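Local coordinates for protein 7beta-hydroxysteroid dehydrogenase (Collinsella aerofaciens, PDB 5FYD) that reduces the 7-oxo group of 7-oxolithocholate with NADPH, yielding ursodeoxycholate, as a homodimeric short-chain dehydrogenase/reductase, at residues F130-M144 against G176-T188. Numbering follows the deposited sequence.
Sequences FAAQDRGAVINVSSM and GTGVDVEVITLGT
Val141 and Leu186 make a tight apolar contact between two parallel strands, 136-143 and 179-186: the Val141 CG1 branch meets Leu186 CD1 at 3.5 Å, the two side chains crossing obliquely. On the same face Ile139 and Ile184 run side by side, CG2 to CG2 at 3.8 Å. Ile184 can do this because its CG2 sits between backbone N and carbonyl carbon while CG1 swings anti to the N (chi1 -177°), leading the longer branch away. The other face carries Val138 against Val181, again alongside (CB to CG2 4.0 Å), and Ser142, whose CB rests on Thr185 OG1 and Val183 CG2; helices 105-132 and 154-173 cover this side. After a weak first bond from Gly136 N to Gly178 O, backbone hydrogen bonds alternate between the strands as far as Met144 N to Leu186 O. Beyond Ser143, Met144 turns across Thr185 at about a right angle, and its bent chain lays SD 3.6 Å from Gly187 CA.

At the start of the strands, Val179 spreads its two methyls over the C-terminal end of helix 105-132, CG1 at 3.8 Å from Phe130 CB and CG2 on the Phe130 carbonyl. Asp134, which closes that helix in a Schellman motif, receives Gly178 N on OD1 at 2.8 Å, from above the carboxylate plane.

Ser142 OG bonds to the carbonyl of Lys160, whose NZ reaches Val141 O; Lys160 is by similarity the active-site lysine that works with Tyr156, the inferred proton acceptor. These are adjacent parallel strands of the SDR Rossmann fold, 179-186 lying next to the outermost strand 230-232, and they deliver Ser143, the inferred transition-state stabiliser, at the C-terminal end of strand 136-143.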
loop_
_atom_site.group_PDB
_atom_site.type_symbol
_atom_site.label_atom_id
_atom_site.label_comp_id
_atom_site.label_asym_id
_atom_site.label_seq_id
_atom_site.Cartn_x
_atom_site.Cartn_y
_atom_site.Cartn_z
ATOM N N PHE A 130 28.734 8.300 -19.546
ATOM C CA PHE A 130 28.168 9.495 -20.148
ATOM C C PHE A 130 29.188 10.636 -20.264
ATOM O O PHE A 130 29.242 11.317 -21.294
ATOM C CB PHE A 130 26.930 9.993 -19.401
ATOM C CG PHE A 130 25.775 9.032 -19.373
ATOM C CD1 PHE A 130 25.458 8.201 -20.451
ATOM C CD2 PHE A 130 24.941 8.992 -18.260
ATOM C CE1 PHE A 130 24.358 7.350 -20.399
ATOM C CE2 PHE A 130 23.866 8.119 -18.197
ATOM C CZ PHE A 130 23.569 7.291 -19.265
ATOM N N ALA A 131 29.995 10.827 -19.228
ATOM C CA ALA A 131 30.983 11.906 -19.220
ATOM C C ALA A 131 32.102 11.633 -20.237
ATOM O O ALA A 131 32.539 12.570 -20.914
ATOM C CB ALA A 131 31.560 12.100 -17.827
ATOM N N ALA A 132 32.511 10.372 -20.377
ATOM C CA ALA A 132 33.580 10.008 -21.314
ATOM C C ALA A 132 33.184 10.247 -22.776
ATOM O O ALA A 132 34.009 10.680 -23.581
ATOM C CB ALA A 132 34.024 8.572 -21.105
ATOM N N GLN A 133 31.925 10.005 -23.109
ATOM C CA GLN A 133 31.407 10.267 -24.459
ATOM C C GLN A 133 30.801 11.670 -24.589
ATOM O O GLN A 133 30.323 12.057 -25.660
ATOM C CB GLN A 133 30.398 9.178 -24.860
ATOM C CG GLN A 133 29.111 9.145 -24.051
ATOM C CD GLN A 133 28.282 7.902 -24.259
ATOM O OE1 GLN A 133 28.789 6.828 -24.608
ATOM N NE2 GLN A 133 26.995 8.025 -24.004
ATOM N N ASP A 134 30.807 12.414 -23.482
ATOM C CA ASP A 134 30.196 13.734 -23.372
ATOM C C ASP A 134 28.782 13.764 -23.951
ATOM O O ASP A 134 28.404 14.638 -24.732
ATOM C CB ASP A 134 31.106 14.806 -23.985
ATOM C CG ASP A 134 30.676 16.191 -23.620
ATOM O OD1 ASP A 134 30.231 16.412 -22.459
ATOM O OD2 ASP A 134 30.743 17.067 -24.501
ATOM N N ARG A 135 27.994 12.768 -23.566
ATOM C CA ARG A 135 26.675 12.619 -24.088
ATOM C C ARG A 135 25.880 11.663 -23.187
ATOM O O ARG A 135 26.361 10.575 -22.883
ATOM C CB ARG A 135 26.792 12.083 -25.521
ATOM C CG ARG A 135 25.517 11.506 -26.075
ATOM C CD ARG A 135 25.666 11.013 -27.510
ATOM N NE ARG A 135 26.642 9.936 -27.731
ATOM C CZ ARG A 135 26.421 8.618 -27.624
ATOM N NH1 ARG A 135 25.259 8.146 -27.200
ATOM N NH2 ARG A 135 27.401 7.757 -27.920
ATOM N N GLY A 136 24.686 12.095 -22.778
ATOM C CA GLY A 136 23.801 11.256 -21.979
ATOM C C GLY A 136 22.857 12.017 -21.094
ATOM O O GLY A 136 22.939 13.233 -20.976
ATOM N N ALA A 137 21.968 11.289 -20.432
ATOM C CA ALA A 137 21.040 11.926 -19.513
ATOM C C ALA A 137 20.722 11.049 -18.335
ATOM O O ALA A 137 20.650 9.823 -18.466
ATOM C CB ALA A 137 19.779 12.292 -20.243
ATOM N N VAL A 138 20.547 11.670 -17.174
ATOM C CA VAL A 138 20.124 10.971 -15.982
ATOM C C VAL A 138 18.970 11.746 -15.370
ATOM O O VAL A 138 19.075 12.964 -15.194
ATOM C CB VAL A 138 21.240 10.886 -14.926
ATOM C CG1 VAL A 138 20.733 10.170 -13.654
ATOM C CG2 VAL A 138 22.456 10.178 -15.494
ATOM N N ILE A 139 17.885 11.054 -15.047
ATOM C CA ILE A 139 16.821 11.629 -14.203
ATOM C C ILE A 139 16.635 10.695 -13.046
ATOM O O ILE A 139 16.189 9.581 -13.233
ATOM C CB ILE A 139 15.479 11.793 -14.952
ATOM C CG1 ILE A 139 15.643 12.748 -16.140
ATOM C CG2 ILE A 139 14.381 12.281 -13.987
ATOM C CD1 ILE A 139 14.418 12.804 -17.042
ATOM N N ASN A 140 16.999 11.132 -11.851
ATOM C CA ASN A 140 16.787 10.323 -10.673
ATOM C C ASN A 140 15.559 10.809 -9.926
ATOM O O ASN A 140 15.202 11.980 -9.978
ATOM C CB ASN A 140 18.005 10.334 -9.762
ATOM C CG ASN A 140 19.192 9.677 -10.390
ATOM O OD1 ASN A 140 19.066 8.683 -11.110
ATOM N ND2 ASN A 140 20.377 10.225 -10.126
ATOM N N VAL A 141 14.912 9.886 -9.232
ATOM C CA VAL A 141 13.652 10.157 -8.555
ATOM C C VAL A 141 13.862 10.273 -7.052
ATOM O O VAL A 141 14.393 9.361 -6.410
ATOM C CB VAL A 141 12.646 9.053 -8.893
ATOM C CG1 VAL A 141 11.318 9.284 -8.178
ATOM C CG2 VAL A 141 12.465 8.989 -10.396
ATOM N N SER A 142 13.484 11.417 -6.501
ATOM C CA SER A 142 13.406 11.597 -5.056
ATOM C C SER A 142 11.955 11.719 -4.576
ATOM O O SER A 142 10.988 11.506 -5.340
ATOM C CB SER A 142 14.264 12.793 -4.641
ATOM O OG SER A 142 14.439 12.829 -3.234
ATOM N N SER A 143 11.809 12.071 -3.300
ATOM C CA SER A 143 10.516 12.148 -2.650
ATOM C C SER A 143 10.488 13.355 -1.760
ATOM O O SER A 143 11.528 13.748 -1.196
ATOM C CB SER A 143 10.324 10.911 -1.799
ATOM O OG SER A 143 9.112 10.999 -1.080
ATOM N N MET A 144 9.308 13.953 -1.624
ATOM C CA MET A 144 9.097 15.037 -0.690
ATOM C C MET A 144 9.502 14.691 0.757
ATOM O O MET A 144 9.884 15.596 1.488
ATOM C CB MET A 144 7.642 15.538 -0.775
ATOM C CG MET A 144 7.470 16.459 -1.982
ATOM S SD MET A 144 5.756 16.830 -2.311
ATOM C CE MET A 144 5.391 17.882 -0.910
ATOM N N GLY A 176 26.763 22.827 -18.910
ATOM C CA GLY A 176 27.764 23.165 -19.905
ATOM C C GLY A 176 28.573 21.988 -20.397
ATOM O O GLY A 176 29.591 22.184 -21.063
ATOM N N THR A 177 28.148 20.771 -20.063
ATOM C CA THR A 177 28.636 19.555 -20.734
ATOM C C THR A 177 27.511 18.951 -21.552
ATOM O O THR A 177 26.369 19.396 -21.486
ATOM C CB THR A 177 29.127 18.500 -19.718
ATOM O OG1 THR A 177 27.997 17.882 -19.087
ATOM C CG2 THR A 177 30.013 19.120 -18.670
ATOM N N GLY A 178 27.838 17.899 -22.301
ATOM C CA GLY A 178 26.855 17.156 -23.082
ATOM C C GLY A 178 25.986 16.175 -22.304
ATOM O O GLY A 178 25.176 15.476 -22.891
ATOM N N VAL A 179 26.173 16.089 -20.988
ATOM C CA VAL A 179 25.362 15.218 -20.155
ATOM C C VAL A 179 24.343 16.087 -19.418
ATOM O O VAL A 179 24.714 17.108 -18.840
ATOM C CB VAL A 179 26.233 14.445 -19.157
ATOM C CG1 VAL A 179 25.433 13.395 -18.422
ATOM C CG2 VAL A 179 27.412 13.790 -19.877
ATOM N N ASP A 180 23.073 15.710 -19.472
ATOM C CA ASP A 180 21.984 16.436 -18.796
ATOM C C ASP A 180 21.483 15.611 -17.612
ATOM O O ASP A 180 21.056 14.485 -17.786
ATOM C CB ASP A 180 20.821 16.704 -19.742
ATOM C CG ASP A 180 21.177 17.666 -20.868
ATOM O OD1 ASP A 180 22.034 18.555 -20.663
ATOM O OD2 ASP A 180 20.605 17.510 -21.972
ATOM N N VAL A 181 21.539 16.182 -16.414
ATOM C CA VAL A 181 21.154 15.484 -15.208
ATOM C C VAL A 181 20.107 16.297 -14.482
ATOM O O VAL A 181 20.190 17.516 -14.432
ATOM C CB VAL A 181 22.385 15.189 -14.316
ATOM C CG1 VAL A 181 22.003 14.599 -12.948
ATOM C CG2 VAL A 181 23.316 14.251 -15.045
ATOM N N GLU A 182 19.114 15.614 -13.945
ATOM C CA GLU A 182 18.010 16.222 -13.211
ATOM C C GLU A 182 17.573 15.289 -12.101
ATOM O O GLU A 182 17.639 14.072 -12.250
ATOM C CB GLU A 182 16.839 16.480 -14.147
ATOM C CG GLU A 182 15.653 17.241 -13.555
ATOM C CD GLU A 182 14.414 17.096 -14.422
ATOM O OE1 GLU A 182 14.544 17.089 -15.674
ATOM O OE2 GLU A 182 13.324 16.932 -13.847
ATOM N N VAL A 183 17.161 15.864 -10.990
ATOM C CA VAL A 183 16.368 15.126 -10.005
ATOM C C VAL A 183 14.945 15.646 -9.995
ATOM O O VAL A 183 14.711 16.858 -9.968
ATOM C CB VAL A 183 16.991 15.115 -8.596
ATOM C CG1 VAL A 183 17.394 16.499 -8.094
ATOM C CG2 VAL A 183 16.069 14.409 -7.586
ATOM N N ILE A 184 13.994 14.716 -10.017
ATOM C CA ILE A 184 12.580 15.049 -9.904
ATOM C C ILE A 184 12.103 14.487 -8.570
ATOM O O ILE A 184 12.244 13.292 -8.314
ATOM C CB ILE A 184 11.734 14.546 -11.088
ATOM C CG1 ILE A 184 10.274 15.011 -10.919
ATOM C CG2 ILE A 184 11.776 13.027 -11.276
ATOM C CD1 ILE A 184 9.847 16.068 -11.883
ATOM N N THR A 185 11.515 15.350 -7.752
ATOM C CA THR A 185 11.056 15.005 -6.419
ATOM C C THR A 185 9.532 14.838 -6.433
ATOM O O THR A 185 8.800 15.776 -6.777
ATOM C CB THR A 185 11.496 16.085 -5.417
ATOM O OG1 THR A 185 12.935 16.077 -5.320
ATOM C CG2 THR A 185 10.901 15.835 -4.071
ATOM N N LEU A 186 9.064 13.643 -6.074
ATOM C CA LEU A 186 7.652 13.289 -6.189
ATOM C C LEU A 186 6.963 13.424 -4.855
ATOM O O LEU A 186 7.567 13.215 -3.816
ATOM C CB LEU A 186 7.506 11.854 -6.643
ATOM C CG LEU A 186 8.269 11.477 -7.916
ATOM C CD1 LEU A 186 7.902 10.058 -8.338
ATOM C CD2 LEU A 186 8.027 12.483 -9.016
ATOM N N GLY A 187 5.682 13.746 -4.898
ATOM C CA GLY A 187 4.847 13.680 -3.733
ATOM C C GLY A 187 4.002 12.431 -3.883
ATOM O O GLY A 187 4.424 11.424 -4.443
ATOM N N THR A 188 2.774 12.518 -3.425
ATOM C CA THR A 188 1.857 11.399 -3.530
ATOM C C THR A 188 1.488 11.166 -4.996
ATOM O O THR A 188 1.109 12.096 -5.703
ATOM C CB THR A 188 0.646 11.673 -2.639
ATOM O OG1 THR A 188 1.137 11.884 -1.309
ATOM C CG2 THR A 188 -0.337 10.535 -2.676
#